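Local coordinates for ParM protein (PDB 3JS6), which is an actin-like protein of a staphylococcal plasmid that forms filaments and probably drives segregation of the plasmid DNA, at residues L49-F54 with L64-L70. Numbering follows the deposited sequence.
Sequences LDVSEF and LLFGNDL
Asp69 and Asp50 grip each other twice: the backbone N of Asp50 donates to OD2 of Asp69 (2.6 Å, on the anti side of the carboxylate), and Asp50 O takes the Asp69 backbone N from above its carbonyl plane at 2.9 Å. A chi1 of -73° sets CG of Asp69 beside its backbone N, bringing OD2 up to the Asp50 N-H. Alongside, Asn68 ND2 reaches Asp50 OD2 over a nearly straight 3.1 Å bond; that oxygen lies near the amide plane but is met from above the carboxylate. A water bridges the same residues, accepting from Asn68 N and donating weakly to Asp50 OD1.

Beyond these bonds the two segments pair as an antiparallel hairpin. Ser52 N binds Phe66 O, with a weaker return bond from Phe66 N, while Phe54 and Leu64 form a hydrogen-bonded pair (Leu64 N to Phe54 O 2.9 Å). Between them, Glu53 CG rests against Leu65 CD2; the Glu53 carboxylate ends in a salt bridge to Lys34. Phe54 CE1 touches Phe66 CB at 3.7 Å, on a face covered by helix 90-104. CG2 of Val51 lies 3.5 Å from Phe66 O, and its side chain meets Thr73 of helix 70-73.

Gly67 passes 4.0 Å from Val51, CA to CA, with phi 154°, a conformation a side chain would obstruct. The pairing thus passes from reciprocal backbone bonds to a mixed set, a carboxylate, an amide and a water supplementing one backbone bond: in the actin-like N-terminal domain, the Gly67-Leu70 type I turn stays tied to the loop before strand 52-56 beyond the regular sheet.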
# COMPACT_ATOMS: atom_id res chain seq x y z
N LEU A 49 0.88 23.21 7.50
CA LEU A 49 0.36 21.85 7.58
C LEU A 49 0.86 20.93 6.48
O LEU A 49 1.22 21.38 5.38
CB LEU A 49 -1.17 21.90 7.56
CG LEU A 49 -1.78 22.75 8.68
CD1 LEU A 49 -3.29 22.72 8.58
CD2 LEU A 49 -1.34 22.24 10.01
N ASP A 50 0.85 19.64 6.77
CA ASP A 50 1.29 18.64 5.81
C ASP A 50 0.11 18.28 4.92
O ASP A 50 -0.51 17.21 5.06
CB ASP A 50 1.81 17.39 6.54
CG ASP A 50 2.45 16.39 5.58
OD1 ASP A 50 2.66 16.77 4.40
OD2 ASP A 50 2.75 15.25 6.01
N VAL A 51 -0.24 19.21 4.04
CA VAL A 51 -1.35 19.02 3.11
C VAL A 51 -1.09 19.94 1.92
O VAL A 51 -0.54 21.03 2.08
CB VAL A 51 -2.71 19.36 3.80
CG1 VAL A 51 -2.75 20.82 4.20
CG2 VAL A 51 -3.87 19.04 2.85
N SER A 52 -1.47 19.51 0.72
CA SER A 52 -1.26 20.30 -0.48
C SER A 52 -2.53 20.56 -1.28
O SER A 52 -3.55 19.89 -1.08
CB SER A 52 -0.23 19.62 -1.39
OG SER A 52 1.03 19.56 -0.77
N GLU A 53 -2.46 21.53 -2.17
CA GLU A 53 -3.58 21.90 -3.02
C GLU A 53 -3.26 21.44 -4.42
O GLU A 53 -2.14 21.65 -4.90
CB GLU A 53 -3.79 23.41 -3.03
CG GLU A 53 -4.06 23.99 -1.66
CD GLU A 53 -4.33 25.49 -1.72
OE1 GLU A 53 -3.82 26.16 -2.64
OE2 GLU A 53 -5.05 25.99 -0.82
N PHE A 54 -4.25 20.80 -5.06
CA PHE A 54 -4.07 20.28 -6.41
C PHE A 54 -5.11 20.81 -7.40
O PHE A 54 -6.32 20.73 -7.15
CB PHE A 54 -4.17 18.74 -6.41
CG PHE A 54 -3.17 18.07 -5.52
CD1 PHE A 54 -3.33 18.07 -4.13
CD2 PHE A 54 -2.04 17.48 -6.07
CE1 PHE A 54 -2.36 17.47 -3.32
CE2 PHE A 54 -1.08 16.89 -5.25
CZ PHE A 54 -1.24 16.89 -3.88
N LEU A 64 -8.41 20.47 -5.17
CA LEU A 64 -8.42 19.26 -4.35
C LEU A 64 -7.45 19.39 -3.16
O LEU A 64 -6.43 20.06 -3.28
CB LEU A 64 -8.05 18.05 -5.21
CG LEU A 64 -9.02 17.63 -6.33
CD1 LEU A 64 -8.38 16.53 -7.21
CD2 LEU A 64 -10.30 17.11 -5.72
N LEU A 65 -7.77 18.75 -2.04
CA LEU A 65 -6.93 18.79 -0.84
C LEU A 65 -6.53 17.37 -0.48
O LEU A 65 -7.38 16.48 -0.33
CB LEU A 65 -7.71 19.42 0.33
CG LEU A 65 -7.96 20.90 0.10
CD1 LEU A 65 -8.92 21.44 1.17
CD2 LEU A 65 -6.59 21.64 0.14
N PHE A 66 -5.23 17.16 -0.31
CA PHE A 66 -4.70 15.82 -0.02
C PHE A 66 -3.45 15.92 0.83
O PHE A 66 -2.55 16.72 0.54
CB PHE A 66 -4.38 15.13 -1.35
CG PHE A 66 -3.89 13.72 -1.22
CD1 PHE A 66 -4.65 12.75 -0.58
CD2 PHE A 66 -2.66 13.35 -1.77
CE1 PHE A 66 -4.18 11.42 -0.48
CE2 PHE A 66 -2.20 12.04 -1.68
CZ PHE A 66 -2.97 11.07 -1.03
N GLY A 67 -3.38 15.10 1.88
CA GLY A 67 -2.22 15.12 2.77
C GLY A 67 -2.56 14.63 4.17
O GLY A 67 -3.74 14.52 4.55
N ASN A 68 -1.53 14.33 4.94
CA ASN A 68 -1.71 13.85 6.31
C ASN A 68 -2.49 14.80 7.21
O ASN A 68 -3.19 14.35 8.11
CB ASN A 68 -0.34 13.58 6.93
CG ASN A 68 0.28 12.32 6.41
OD1 ASN A 68 -0.31 11.25 6.54
ND2 ASN A 68 1.47 12.42 5.82
N ASP A 69 -2.36 16.10 6.97
CA ASP A 69 -3.06 17.08 7.81
C ASP A 69 -4.35 17.59 7.19
O ASP A 69 -4.85 18.67 7.56
CB ASP A 69 -2.16 18.28 8.09
CG ASP A 69 -1.05 17.95 9.07
OD1 ASP A 69 -1.26 17.06 9.91
OD2 ASP A 69 0.02 18.60 9.01
N LEU A 70 -4.91 16.80 6.27
CA LEU A 70 -6.14 17.17 5.60
C LEU A 70 -7.22 17.76 6.52
O LEU A 70 -7.72 18.87 6.27
CB LEU A 70 -6.75 15.94 4.90
CG LEU A 70 -8.09 16.22 4.20
CD1 LEU A 70 -7.89 17.31 3.12
CD2 LEU A 70 -8.63 14.94 3.57
O HOH W 1 0.93 14.84 3.38